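Local coordinates for protein alkyl hydroperoxide reductase/ Thiol specific antioxidant/ Mal allergen (PDB 5ENU) that probably reduces hydrogen peroxide and organic hydroperoxides through a reactive cysteine thiol, as a thioredoxin-fold antioxidant enzyme of the peroxiredoxin (AhpC/TSA) family, at residues 57-63 and 91-95; 51-55 and 126-130; 20-25 and 96-100; 62-66 and 151-155; 38-44 and 71-77. One frame throughout, in Å; residues are numbered along the deposited sequence.

Contact 1: residues 57-63 and 91-95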
# COMPACT_ATOMS: atom_id res chain seq x y z
N LEU A 57 -12.39 -3.15 0.49
CA LEU A 57 -13.66 -3.13 -0.23
C LEU A 57 -13.92 -1.78 -0.89
O LEU A 57 -14.50 -1.73 -1.98
CB LEU A 57 -14.81 -3.48 0.72
CG LEU A 57 -14.85 -4.97 1.11
CD1 LEU A 57 -15.94 -5.18 2.14
CD2 LEU A 57 -15.08 -5.86 -0.08
N GLN A 58 -13.46 -0.69 -0.27
CA GLN A 58 -13.70 0.62 -0.87
C GLN A 58 -12.78 0.87 -2.05
O GLN A 58 -13.20 1.42 -3.07
CB GLN A 58 -13.63 1.72 0.21
CG GLN A 58 -14.88 1.65 1.12
CD GLN A 58 -14.93 2.70 2.22
OE1 GLN A 58 -13.90 3.16 2.69
NE2 GLN A 58 -16.13 3.03 2.67
N PHE A 59 -11.52 0.39 -1.97
CA PHE A 59 -10.68 0.43 -3.16
C PHE A 59 -11.25 -0.44 -4.27
O PHE A 59 -11.22 -0.06 -5.45
CB PHE A 59 -9.23 0.01 -2.85
CG PHE A 59 -8.35 1.12 -2.32
CD1 PHE A 59 -8.03 2.19 -3.12
CD2 PHE A 59 -7.82 1.06 -1.03
CE1 PHE A 59 -7.21 3.21 -2.65
CE2 PHE A 59 -6.98 2.07 -0.55
CZ PHE A 59 -6.69 3.15 -1.37
N ARG A 60 -11.82 -1.61 -3.91
CA ARG A 60 -12.46 -2.47 -4.90
C ARG A 60 -13.61 -1.75 -5.60
O ARG A 60 -13.74 -1.81 -6.83
CB ARG A 60 -12.98 -3.75 -4.23
CG ARG A 60 -13.90 -4.56 -5.10
CD ARG A 60 -14.28 -5.81 -4.36
NE ARG A 60 -15.12 -6.69 -5.17
CZ ARG A 60 -16.44 -6.68 -5.13
NH1 ARG A 60 -17.15 -7.53 -5.88
NH2 ARG A 60 -17.06 -5.82 -4.33
N GLU A 61 -14.47 -1.08 -4.82
CA GLU A 61 -15.66 -0.45 -5.39
C GLU A 61 -15.29 0.61 -6.41
O GLU A 61 -15.97 0.77 -7.43
CB GLU A 61 -16.49 0.15 -4.26
CG GLU A 61 -17.72 0.88 -4.73
CD GLU A 61 -18.45 1.55 -3.58
OE1 GLU A 61 -19.69 1.58 -3.60
OE2 GLU A 61 -17.77 2.04 -2.64
N LEU A 62 -14.23 1.36 -6.15
CA LEU A 62 -13.81 2.43 -7.05
C LEU A 62 -12.71 2.01 -8.01
O LEU A 62 -12.26 2.85 -8.81
CB LEU A 62 -13.39 3.67 -6.25
CG LEU A 62 -14.56 4.40 -5.58
CD1 LEU A 62 -14.10 5.54 -4.70
CD2 LEU A 62 -15.52 4.90 -6.64
N TYR A 63 -12.30 0.75 -8.00
CA TYR A 63 -11.22 0.27 -8.86
C TYR A 63 -11.37 0.66 -10.33
O TYR A 63 -10.37 1.11 -10.93
CB TYR A 63 -11.04 -1.24 -8.68
CG TYR A 63 -9.81 -1.78 -9.36
CD1 TYR A 63 -8.55 -1.45 -8.89
CD2 TYR A 63 -9.91 -2.63 -10.46
CE1 TYR A 63 -7.41 -1.93 -9.48
CE2 TYR A 63 -8.75 -3.14 -11.08
CZ TYR A 63 -7.51 -2.77 -10.57
OH TYR A 63 -6.33 -3.24 -11.15
N LEU A 91 -12.79 -11.00 -0.19
CA LEU A 91 -13.25 -9.68 -0.59
C LEU A 91 -13.38 -9.53 -2.10
O LEU A 91 -13.83 -8.47 -2.57
CB LEU A 91 -12.31 -8.61 -0.04
CG LEU A 91 -12.42 -8.20 1.44
CD1 LEU A 91 -12.19 -9.36 2.41
CD2 LEU A 91 -11.44 -7.07 1.72
N GLU A 92 -12.98 -10.54 -2.87
CA GLU A 92 -13.00 -10.47 -4.33
C GLU A 92 -12.26 -9.24 -4.83
O GLU A 92 -12.73 -8.49 -5.69
CB GLU A 92 -14.43 -10.54 -4.87
CG GLU A 92 -15.18 -11.76 -4.35
CD GLU A 92 -16.54 -11.94 -5.01
OE1 GLU A 92 -16.93 -11.08 -5.82
OE2 GLU A 92 -17.20 -12.96 -4.71
N LEU A 93 -11.07 -9.03 -4.29
CA LEU A 93 -10.29 -7.84 -4.66
C LEU A 93 -9.75 -7.99 -6.07
O LEU A 93 -9.22 -9.06 -6.41
CB LEU A 93 -9.12 -7.62 -3.69
CG LEU A 93 -9.49 -7.40 -2.21
CD1 LEU A 93 -8.23 -7.21 -1.38
CD2 LEU A 93 -10.44 -6.21 -2.06
N PRO A 94 -9.86 -6.97 -6.92
CA PRO A 94 -9.37 -7.05 -8.30
C PRO A 94 -7.94 -6.58 -8.48
O PRO A 94 -7.52 -6.35 -9.62
CB PRO A 94 -10.32 -6.08 -9.03
CG PRO A 94 -10.58 -5.02 -8.01
CD PRO A 94 -10.67 -5.76 -6.69
N PHE A 95 -7.18 -6.46 -7.40
CA PHE A 95 -5.84 -5.90 -7.43
C PHE A 95 -4.98 -6.74 -6.51
O PHE A 95 -5.50 -7.51 -5.68
CB PHE A 95 -5.85 -4.42 -7.02
CG PHE A 95 -6.49 -4.15 -5.68
CD1 PHE A 95 -5.80 -4.39 -4.49
CD2 PHE A 95 -7.79 -3.63 -5.61
CE1 PHE A 95 -6.39 -4.13 -3.26
CE2 PHE A 95 -8.37 -3.37 -4.37
CZ PHE A 95 -7.68 -3.62 -3.21
O HOH W 1 -16.12 -9.73 -7.81
O HOH W 2 -4.83 -5.66 -10.87
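The ring of Tyr-63 has Pro-94 over one face. Pro-94 CG lies 3.9 Å from the centroid of the Tyr-63 ring, a CH-pi contact 29° off the ring normal. Phe-95 meets Tyr-63 obliquely, with ring planes 41° apart. The Phe-95 ring has the backbone N of Arg-60 at its edge and Leu-93 CB over the centre of one face. Phe-95 CE2 also touches Phe-59 CB at 3.8 Å.

The guanidinium of Arg-60 has Glu-92 O and a water at its edge, with Leu-91 O oblique to it. The Arg-60 chain is extended from CG to NE, with CG anti to the backbone N (chi1 168°). It crosses Pro-94, where Arg-60 CG and Pro-94 CD are 3.8 Å apart. NE then makes a weak hydrogen bond to the backbone: Arg-60 NE to Glu-92 O is 3.0 Å. A long salt bridge, Arg-60 NH1 to Glu-92 OE1 at 3.6 Å, is doubtful in detail, since both residues have a second conformer. At the far end Leu-57 CD2 packs on Leu-91 CG at 3.9 Å.

A second water donates to Tyr-63 OH at 2.9 Å and to Pro-94 O at 3.0 Å. Tyr-63 OH also bonds Glu-72 of strand 71-77. Lys-88 NZ of helix 81-91 bonds the carbonyls of Leu-93 and Phe-95.

Glu-92 has positive phi and is the C-prime residue of a Schellman motif. The motif ends helix 81-91, and the chain after it runs along helix 50-68 into strand 97-99 of the thioredoxin fold.

Contact 2: residues 51-55 and 126-130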
# COMPACT_ATOMS: atom_id res chain seq x y z
N GLY A 51 -11.23 -2.51 9.84
CA GLY A 51 -10.82 -1.35 9.08
C GLY A 51 -10.12 -1.73 7.79
O GLY A 51 -10.34 -1.11 6.74
N CYS A 52 -9.27 -2.76 7.83
CA CYS A 52 -8.56 -3.19 6.64
C CYS A 52 -9.49 -3.85 5.63
O CYS A 52 -9.29 -3.72 4.42
CB CYS A 52 -7.40 -4.12 7.05
SG CYS A 52 -6.26 -3.31 8.18
N THR A 53 -10.56 -4.50 6.12
CA THR A 53 -11.57 -5.04 5.22
C THR A 53 -12.33 -3.92 4.53
O THR A 53 -12.49 -3.92 3.30
CB THR A 53 -12.50 -5.96 6.02
OG1 THR A 53 -11.75 -7.05 6.55
CG2 THR A 53 -13.65 -6.48 5.14
N THR A 54 -12.78 -2.92 5.29
CA THR A 54 -13.48 -1.79 4.68
C THR A 54 -12.59 -1.08 3.66
O THR A 54 -13.04 -0.76 2.55
CB THR A 54 -13.95 -0.81 5.75
OG1 THR A 54 -14.83 -1.48 6.66
CG2 THR A 54 -14.68 0.39 5.13
N GLU A 55 -11.32 -0.82 4.02
CA GLU A 55 -10.43 -0.15 3.08
C GLU A 55 -10.29 -0.94 1.78
O GLU A 55 -10.38 -0.37 0.68
CB GLU A 55 -9.07 0.10 3.74
CG GLU A 55 -8.16 0.98 2.89
CD GLU A 55 -6.84 1.35 3.53
OE1 GLU A 55 -6.43 0.70 4.50
OE2 GLU A 55 -6.21 2.33 3.02
N GLU A 126 1.46 1.60 10.77
CA GLU A 126 0.59 2.76 10.74
C GLU A 126 -0.09 2.80 9.37
O GLU A 126 0.59 2.88 8.35
CB GLU A 126 1.48 4.00 10.92
CG GLU A 126 0.73 5.30 10.96
CD GLU A 126 1.58 6.46 11.44
OE1 GLU A 126 2.58 6.80 10.77
OE2 GLU A 126 1.25 7.02 12.50
N ARG A 127 -1.43 2.72 9.34
CA ARG A 127 -2.17 2.75 8.08
C ARG A 127 -1.79 4.00 7.28
O ARG A 127 -1.98 5.12 7.76
CB ARG A 127 -3.69 2.76 8.34
CG ARG A 127 -4.53 2.52 7.08
CD ARG A 127 -6.04 2.68 7.35
NE ARG A 127 -6.49 1.88 8.49
CZ ARG A 127 -6.73 0.57 8.43
NH1 ARG A 127 -7.07 -0.09 9.54
NH2 ARG A 127 -6.63 -0.11 7.28
N SER A 128 -1.25 3.80 6.08
CA SER A 128 -0.64 4.87 5.31
C SER A 128 -0.77 4.52 3.84
O SER A 128 -0.72 3.34 3.46
CB SER A 128 0.85 5.05 5.64
OG SER A 128 1.05 5.23 7.02
N THR A 129 -0.85 5.56 2.99
CA THR A 129 -0.98 5.39 1.55
C THR A 129 -0.02 6.31 0.83
O THR A 129 0.27 7.41 1.32
CB THR A 129 -2.42 5.64 1.12
OG1 THR A 129 -3.26 4.75 1.84
CG2 THR A 129 -2.62 5.46 -0.39
N PHE A 130 0.47 5.86 -0.32
CA PHE A 130 1.45 6.58 -1.11
C PHE A 130 1.02 6.58 -2.56
O PHE A 130 0.65 5.54 -3.11
CB PHE A 130 2.81 5.90 -0.95
CG PHE A 130 3.26 5.87 0.48
CD1 PHE A 130 3.95 6.96 1.01
CD2 PHE A 130 2.93 4.81 1.32
CE1 PHE A 130 4.33 6.97 2.36
CE2 PHE A 130 3.30 4.83 2.66
CZ PHE A 130 4.01 5.90 3.17
O HOH W 3 -3.76 2.76 3.74
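Arg-127 and Glu-55 form the tight part of this contact. Arg-127 NH2 gives a salt-bridge hydrogen bond to Glu-55 OE1 at 2.9 Å, with an angle of 154° at the hydrogen. The oxygen lies close to the guanidinium plane. The carboxylate and guanidinium planes are 63° apart, and OE1 is the one carboxylate oxygen bonded to Arg-127. The same NH2 also makes a weak hydrogen bond to the sulfur of Cys-52: Arg-127 NH2 to Cys-52 SG is 3.3 Å. Arg-127 reaches both with its chain bent at chi3 (-52°). Its other terminal nitrogen lies against the helix backbone, with Arg-127 NH1 3.9 Å from Gly-51 C.

The other half is looser and works through water. Glu-55 OE2 and Thr-129 OG1 are 4.0 Å apart and do not bond directly. One water spans them, 2.6 Å from Glu-55 OE2 and 2.8 Å from Thr-129 OG1. The Thr-129 hydroxyl has a further partner in His-150, whose NE2 is hydrogen-bonded to it.

Tyr-44 and Pro-45 also touch Cys-52. Cys-52 sits in the first turn of helix 50-68, after Pro-45 and Thr-49. This matches the PxxxTxxC signature of peroxiredoxins. Cys-52 is therefore probably the peroxidatic cysteine, and Arg-127 the arginine that faces it across the peroxide site, as in relatives.

Contact 3: residues 20-25 and 96-100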
# COMPACT_ATOMS: atom_id res chain seq x y z
N PHE A 20 12.12 -1.60 -5.78
CA PHE A 20 11.91 -2.71 -4.87
C PHE A 20 11.22 -3.84 -5.63
O PHE A 20 10.57 -3.61 -6.66
CB PHE A 20 11.08 -2.31 -3.64
CG PHE A 20 9.68 -1.79 -3.96
CD1 PHE A 20 8.64 -2.67 -4.23
CD2 PHE A 20 9.41 -0.42 -3.93
CE1 PHE A 20 7.35 -2.20 -4.49
CE2 PHE A 20 8.13 0.07 -4.19
CZ PHE A 20 7.10 -0.83 -4.48
N THR A 21 11.35 -5.06 -5.10
CA THR A 21 10.62 -6.23 -5.58
C THR A 21 10.14 -7.01 -4.37
O THR A 21 10.86 -7.12 -3.38
CB THR A 21 11.53 -7.12 -6.44
OG1 THR A 21 12.12 -6.33 -7.48
CG2 THR A 21 10.74 -8.21 -7.08
N ALA A 22 8.93 -7.55 -4.42
CA ALA A 22 8.38 -8.21 -3.25
C ALA A 22 7.41 -9.30 -3.68
O ALA A 22 6.80 -9.21 -4.76
CB ALA A 22 7.67 -7.22 -2.32
N PRO A 23 7.20 -10.31 -2.84
CA PRO A 23 6.21 -11.35 -3.16
C PRO A 23 4.80 -10.79 -3.08
O PRO A 23 4.48 -9.93 -2.25
CB PRO A 23 6.44 -12.41 -2.06
CG PRO A 23 7.76 -12.04 -1.42
CD PRO A 23 7.86 -10.57 -1.55
N ALA A 24 3.93 -11.30 -3.95
CA ALA A 24 2.56 -10.81 -3.97
C ALA A 24 1.63 -11.92 -4.44
O ALA A 24 2.06 -12.94 -4.98
CB ALA A 24 2.40 -9.61 -4.91
N THR A 25 0.33 -11.71 -4.20
CA THR A 25 -0.68 -12.57 -4.81
C THR A 25 -0.46 -12.57 -6.32
O THR A 25 -0.22 -11.52 -6.93
CB THR A 25 -2.08 -12.06 -4.47
OG1 THR A 25 -2.23 -10.70 -4.92
CG2 THR A 25 -2.35 -12.13 -2.98
N PRO A 96 -3.65 -6.64 -6.63
CA PRO A 96 -2.75 -7.53 -5.87
C PRO A 96 -2.52 -7.05 -4.44
O PRO A 96 -2.68 -5.88 -4.11
CB PRO A 96 -1.42 -7.46 -6.64
CG PRO A 96 -1.69 -6.64 -7.87
CD PRO A 96 -2.94 -5.86 -7.66
N LEU A 97 -2.09 -8.00 -3.61
CA LEU A 97 -1.62 -7.72 -2.25
C LEU A 97 -0.18 -8.21 -2.13
O LEU A 97 0.09 -9.40 -2.37
CB LEU A 97 -2.49 -8.44 -1.21
CG LEU A 97 -3.97 -8.07 -1.21
CD1 LEU A 97 -4.71 -8.96 -0.19
CD2 LEU A 97 -4.20 -6.57 -0.90
N ILE A 98 0.73 -7.32 -1.72
CA ILE A 98 2.12 -7.68 -1.45
C ILE A 98 2.24 -8.24 -0.04
O ILE A 98 1.71 -7.65 0.92
CB ILE A 98 3.04 -6.46 -1.64
CG1 ILE A 98 3.28 -6.20 -3.14
CG2 ILE A 98 4.36 -6.66 -0.90
CD1 ILE A 98 4.01 -4.88 -3.45
N SER A 99 2.95 -9.36 0.10
CA SER A 99 3.29 -9.92 1.41
C SER A 99 4.65 -9.36 1.83
O SER A 99 5.69 -9.78 1.32
CB SER A 99 3.34 -11.44 1.37
OG SER A 99 3.80 -11.92 2.62
N ASP A 100 4.63 -8.40 2.74
CA ASP A 100 5.86 -7.77 3.23
C ASP A 100 6.28 -8.39 4.55
O ASP A 100 6.61 -7.72 5.52
CB ASP A 100 5.64 -6.27 3.36
CG ASP A 100 6.94 -5.50 3.47
OD1 ASP A 100 7.88 -5.76 2.69
OD2 ASP A 100 7.03 -4.61 4.34
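Ile-98 sets its two branches against Ala-22 and Ala-24. Its CG2 branch meets the first: Ile-98 CG2 is 3.6 Å from Ala-22 CB. The CG1 branch lies beside the backbone N (chi1 -78°) and meets the second, with Ile-98 CG1 3.9 Å from Ala-24 CB. Its tip, CD1, reaches the ring of Phe-20 obliquely.

Thr-25 is turned so that its hydroxyl faces residues 96-97. OG1 sits between the backbone N and the carbonyl carbon (chi1 58°). There it accepts a nearly straight bond from Leu-97 N at 3.0 Å from Thr-25 OG1. Its methyl CG2 lies against Leu-97 CB.

The backbones join on both sides of the Ala-24 and Ile-98 pair. Ser-99 N donates to Pro-23 O at 2.9 Å. Thr-25 N donates to Leu-97 O at 3.0 Å. The touching parts run 109° apart, and the backbones bridge at this one pair.

Strand 97-99 is also bonded to strand 71-77, with Ile-98 paired to Gly-75. Helix 104-109 covers Phe-20, Ala-22 and Ile-98 through Leu-105. Helix 81-91 covers Thr-25 and Leu-97 through His-84.

Contact 4: residues 62-66 and 151-155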
# COMPACT_ATOMS: atom_id res chain seq x y z
N LEU A 62 -14.23 1.36 -6.15
CA LEU A 62 -13.81 2.43 -7.05
C LEU A 62 -12.71 2.01 -8.01
O LEU A 62 -12.26 2.85 -8.81
CB LEU A 62 -13.39 3.67 -6.25
CG LEU A 62 -14.56 4.40 -5.58
CD1 LEU A 62 -14.10 5.54 -4.70
CD2 LEU A 62 -15.52 4.90 -6.64
N TYR A 63 -12.30 0.75 -8.00
CA TYR A 63 -11.22 0.27 -8.86
C TYR A 63 -11.37 0.66 -10.33
O TYR A 63 -10.37 1.11 -10.93
CB TYR A 63 -11.04 -1.24 -8.68
CG TYR A 63 -9.81 -1.78 -9.36
CD1 TYR A 63 -8.55 -1.45 -8.89
CD2 TYR A 63 -9.91 -2.63 -10.46
CE1 TYR A 63 -7.41 -1.93 -9.48
CE2 TYR A 63 -8.75 -3.14 -11.08
CZ TYR A 63 -7.51 -2.77 -10.57
OH TYR A 63 -6.33 -3.24 -11.15
N PRO A 64 -12.54 0.54 -10.96
CA PRO A 64 -12.63 0.93 -12.38
C PRO A 64 -12.28 2.38 -12.61
O PRO A 64 -11.71 2.72 -13.66
CB PRO A 64 -14.10 0.64 -12.74
CG PRO A 64 -14.54 -0.37 -11.73
CD PRO A 64 -13.82 -0.01 -10.47
N LYS A 65 -12.60 3.25 -11.64
CA LYS A 65 -12.26 4.67 -11.81
C LYS A 65 -10.76 4.90 -11.67
O LYS A 65 -10.19 5.74 -12.38
CB LYS A 65 -13.05 5.52 -10.82
CG LYS A 65 -14.55 5.49 -11.04
CD LYS A 65 -15.22 6.57 -10.19
CE LYS A 65 -16.72 6.42 -10.17
NZ LYS A 65 -17.28 6.53 -11.53
N PHE A 66 -10.10 4.19 -10.74
CA PHE A 66 -8.65 4.26 -10.66
C PHE A 66 -8.02 3.81 -11.98
O PHE A 66 -7.12 4.48 -12.52
CB PHE A 66 -8.13 3.41 -9.50
CG PHE A 66 -8.31 4.05 -8.15
CD1 PHE A 66 -7.43 5.04 -7.72
CD2 PHE A 66 -9.36 3.67 -7.32
CE1 PHE A 66 -7.60 5.64 -6.47
CE2 PHE A 66 -9.53 4.28 -6.07
CZ PHE A 66 -8.64 5.26 -5.65
N VAL A 151 -10.34 6.57 0.52
CA VAL A 151 -10.28 6.15 -0.88
C VAL A 151 -10.77 7.26 -1.80
O VAL A 151 -10.20 7.49 -2.87
CB VAL A 151 -11.05 4.83 -1.08
CG1 VAL A 151 -11.06 4.41 -2.55
CG2 VAL A 151 -10.42 3.73 -0.23
N ASP A 152 -11.81 7.99 -1.38
CA ASP A 152 -12.28 9.14 -2.18
C ASP A 152 -11.17 10.16 -2.37
O ASP A 152 -10.97 10.69 -3.47
CB ASP A 152 -13.45 9.84 -1.46
CG ASP A 152 -14.75 9.04 -1.49
OD1 ASP A 152 -15.64 9.36 -0.67
OD2 ASP A 152 -14.90 8.14 -2.33
N ASP A 153 -10.44 10.48 -1.29
CA ASP A 153 -9.34 11.43 -1.37
C ASP A 153 -8.25 10.93 -2.30
O ASP A 153 -7.68 11.71 -3.07
CB ASP A 153 -8.75 11.69 0.02
CG ASP A 153 -9.71 12.41 0.96
OD1 ASP A 153 -10.68 13.04 0.50
OD2 ASP A 153 -9.47 12.38 2.19
N VAL A 154 -7.90 9.65 -2.20
CA VAL A 154 -6.84 9.12 -3.05
C VAL A 154 -7.28 9.16 -4.52
O VAL A 154 -6.48 9.52 -5.40
CB VAL A 154 -6.41 7.72 -2.60
CG1 VAL A 154 -5.33 7.14 -3.51
CG2 VAL A 154 -5.92 7.77 -1.16
N LEU A 155 -8.55 8.83 -4.80
CA LEU A 155 -9.01 8.88 -6.18
C LEU A 155 -8.95 10.30 -6.72
O LEU A 155 -8.51 10.53 -7.86
CB LEU A 155 -10.43 8.33 -6.31
CG LEU A 155 -11.02 8.36 -7.73
CD1 LEU A 155 -10.19 7.58 -8.76
CD2 LEU A 155 -12.47 7.90 -7.73
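This is an apolar contact between two nearly parallel helices, 50-68 and 150-160, which lie side by side on one face of the central sheet. The axes of the two short segments are 11.0 Å apart and cross at 15°.

Phe-66 lies between them. Its ring takes Leu-155 over one face: Leu-155 CD1 stands 3.9 Å from the centroid of the Phe-66 ring, almost on its normal. Val-151 meets the ring at its edge instead, with Val-151 CG1 3.8 Å from Phe-66 CE2. The far end of the ring presses on the other helix backbone, where Phe-66 CE1 is 3.5 Å from Leu-155 CA. Val-154 CG1 closes in obliquely on the same ring carbon, CE1.

Leu-155 splits its two methyls. Its CG is anti to the backbone N (chi1 179°), and chi2 near 60° parts the methyls: CD1 goes over the Phe-66 ring and CD2 goes to Lys-65. There Leu-155 CD2 lies 3.9 Å from Lys-65 CD, on the aliphatic part of the lysine, whose ammonium group points elsewhere. Leu-62 packs with one methyl. Leu-62 CD1 is 3.9 Å from Val-151 CG1 and also touches the carboxylate of Asp-152.

Helix 50-68 is kinked here. Pro-64 has no N-H to give, and Lys-65 N makes a weak bond to Leu-62 O in place of the regular helical one. Toward the sheet, Phe-66 also packs on Ile-73.

No hydrogen bond or salt bridge joins the two segments. The contact therefore rests on shape and on burial of hydrocarbon, with the charged ends of Lys-65 and Asp-152 at its margin.

Contact 5: residues 38-44 and 71-77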
# COMPACT_ATOMS: atom_id res chain seq x y z
N LYS A 38 0.32 5.23 -12.84
CA LYS A 38 0.29 5.67 -11.46
C LYS A 38 0.11 4.46 -10.56
O LYS A 38 -0.52 3.46 -10.93
CB LYS A 38 -0.88 6.64 -11.27
CG LYS A 38 -0.86 7.85 -12.24
CD LYS A 38 -2.24 8.51 -12.33
CE LYS A 38 -2.31 9.53 -13.45
NZ LYS A 38 -3.66 10.17 -13.55
N LEU A 39 0.69 4.53 -9.36
CA LEU A 39 0.60 3.46 -8.37
C LEU A 39 0.10 4.04 -7.05
O LEU A 39 0.71 4.95 -6.49
CB LEU A 39 1.96 2.79 -8.16
CG LEU A 39 2.01 1.81 -6.98
CD1 LEU A 39 1.02 0.66 -7.20
CD2 LEU A 39 3.41 1.27 -6.77
N VAL A 40 -1.03 3.51 -6.58
CA VAL A 40 -1.49 3.72 -5.22
C VAL A 40 -1.00 2.52 -4.42
O VAL A 40 -1.48 1.40 -4.62
CB VAL A 40 -3.02 3.83 -5.16
CG1 VAL A 40 -3.50 3.87 -3.70
CG2 VAL A 40 -3.52 5.04 -5.95
N LEU A 41 -0.02 2.75 -3.55
CA LEU A 41 0.53 1.69 -2.70
C LEU A 41 -0.02 1.96 -1.31
O LEU A 41 0.36 2.95 -0.68
CB LEU A 41 2.05 1.77 -2.72
CG LEU A 41 2.78 0.60 -2.07
CD1 LEU A 41 2.52 -0.69 -2.87
CD2 LEU A 41 4.29 0.89 -1.96
N TYR A 42 -0.94 1.12 -0.84
CA TYR A 42 -1.60 1.38 0.43
C TYR A 42 -1.19 0.32 1.45
O TYR A 42 -1.32 -0.88 1.18
CB TYR A 42 -3.14 1.54 0.32
CG TYR A 42 -4.01 0.30 0.29
CD1 TYR A 42 -4.36 -0.32 -0.92
CD2 TYR A 42 -4.54 -0.23 1.47
CE1 TYR A 42 -5.18 -1.44 -0.95
CE2 TYR A 42 -5.38 -1.35 1.45
CZ TYR A 42 -5.67 -1.96 0.23
OH TYR A 42 -6.50 -3.07 0.17
N PHE A 43 -0.68 0.78 2.60
CA PHE A 43 -0.28 -0.10 3.69
C PHE A 43 -1.41 -0.17 4.70
O PHE A 43 -1.99 0.86 5.08
CB PHE A 43 0.96 0.46 4.41
CG PHE A 43 2.23 0.38 3.59
CD1 PHE A 43 2.47 1.27 2.56
CD2 PHE A 43 3.18 -0.60 3.88
CE1 PHE A 43 3.64 1.19 1.82
CE2 PHE A 43 4.37 -0.69 3.14
CZ PHE A 43 4.59 0.21 2.10
N TYR A 44 -1.76 -1.40 5.10
CA TYR A 44 -2.83 -1.61 6.06
C TYR A 44 -2.35 -2.57 7.15
O TYR A 44 -1.54 -3.46 6.87
CB TYR A 44 -4.11 -2.14 5.38
CG TYR A 44 -3.94 -3.48 4.67
CD1 TYR A 44 -3.43 -3.55 3.37
CD2 TYR A 44 -4.30 -4.67 5.31
CE1 TYR A 44 -3.30 -4.78 2.73
CE2 TYR A 44 -4.18 -5.90 4.67
CZ TYR A 44 -3.67 -5.95 3.38
OH TYR A 44 -3.53 -7.16 2.74
N ALA A 71 -4.22 4.40 -13.11
CA ALA A 71 -3.59 3.97 -11.87
C ALA A 71 -3.82 2.48 -11.62
O ALA A 71 -4.83 1.90 -12.05
CB ALA A 71 -4.14 4.76 -10.68
N GLU A 72 -2.88 1.88 -10.89
CA GLU A 72 -3.02 0.57 -10.30
C GLU A 72 -3.06 0.73 -8.78
O GLU A 72 -2.51 1.69 -8.23
CB GLU A 72 -1.85 -0.34 -10.70
CG GLU A 72 -1.85 -1.79 -10.10
CD GLU A 72 -3.08 -2.65 -10.46
OE1 GLU A 72 -2.90 -3.69 -11.14
OE2 GLU A 72 -4.22 -2.33 -10.04
N ILE A 73 -3.73 -0.21 -8.11
CA ILE A 73 -3.77 -0.30 -6.65
C ILE A 73 -2.97 -1.53 -6.24
O ILE A 73 -3.11 -2.59 -6.85
CB ILE A 73 -5.23 -0.44 -6.15
CG1 ILE A 73 -6.16 0.64 -6.73
CG2 ILE A 73 -5.29 -0.47 -4.64
CD1 ILE A 73 -5.78 2.05 -6.32
N ILE A 74 -2.15 -1.39 -5.20
CA ILE A 74 -1.51 -2.52 -4.55
C ILE A 74 -1.62 -2.32 -3.03
O ILE A 74 -1.18 -1.29 -2.51
CB ILE A 74 -0.04 -2.72 -4.97
CG1 ILE A 74 0.09 -2.93 -6.48
CG2 ILE A 74 0.60 -3.89 -4.19
CD1 ILE A 74 1.54 -3.01 -6.96
N GLY A 75 -2.20 -3.30 -2.33
CA GLY A 75 -2.22 -3.29 -0.87
C GLY A 75 -1.01 -4.00 -0.30
O GLY A 75 -0.48 -4.92 -0.91
N VAL A 76 -0.52 -3.52 0.85
CA VAL A 76 0.66 -4.09 1.51
C VAL A 76 0.34 -4.32 2.99
O VAL A 76 -0.07 -3.38 3.68
CB VAL A 76 1.89 -3.17 1.43
CG1 VAL A 76 3.12 -3.92 1.96
CG2 VAL A 76 2.11 -2.69 -0.01
N SER A 77 0.57 -5.54 3.47
CA SER A 77 0.70 -5.79 4.90
C SER A 77 1.79 -6.83 5.09
O SER A 77 2.32 -7.38 4.12
CB SER A 77 -0.61 -6.25 5.55
OG SER A 77 -0.82 -7.64 5.31
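Tyr-42 lays its ring over Gly-75, with Gly-75 CA 3.8 Å from the centroid of the Tyr-42 ring. The glycine has no side chain, which lets the ring lie this close to the strand. Two more CH-pi contacts follow. Val-76 CB is 4.0 Å from the centroid of the Phe-43 ring. Ser-77 CB is 3.9 Å from the centroid of the Tyr-44 ring. On the Phe-43 side of the sheet, Leu-41 CD1 meets Val-76 CG2 at 3.5 Å, and Leu-39 CD1 meets Ile-74 CD1 at 3.7 Å.

Six backbone hydrogen bonds hold the strands in parallel register, from Glu-72 N to Lys-38 O at one end to Tyr-44 N to Val-76 O at the other. Glu-72 folds its chain back at chi2 (60°). Glu-72 OE2 accepts from Ile-73 N at 2.9 Å, with its anti lone pair.

The next shell fixes the polar ends. The same OE2 has a second partner in Tyr-63. Tyr-44 OH is bonded by Asp-47, and Ser-77 OG by Asp-79. Lys-38 NZ bonds the carbonyls of Ala-69 and Val-158. Phe-59 stacks on Tyr-42, and Phe-109 meets Phe-43 on the opposite face of the sheet.

Strands 38-43 and 71-77 with helix 50-68 between them form a beta-alpha-beta crossover. This unit lies at the centre of the thioredoxin fold, with helix 50-68 over the Val-40 and Tyr-42 side.

How the contacts relate
Contact 5 is the hub, with its centre about 3 Å from that of the chain. Contact 2 lies about 10 Å from it, centre to centre, and joins it through strand 120-132, which pairs with strand 38-43. Contact 3 is equally near and adds strand 97-99 beyond strand 71-77. The segments of contacts 1 and 4 overlap at Leu-62 and Tyr-63, with centres about 10 Å apart; Leu-62 serves contact 4 and Tyr-63 contact 1. Contact 2 uses the start of helix 50-68 and holds the probable peroxide site. From its centre, contact 1 is about 13 Å away and contact 4 about 14 Å. Contacts 3 and 4 are farthest apart, about 21 Å between centres.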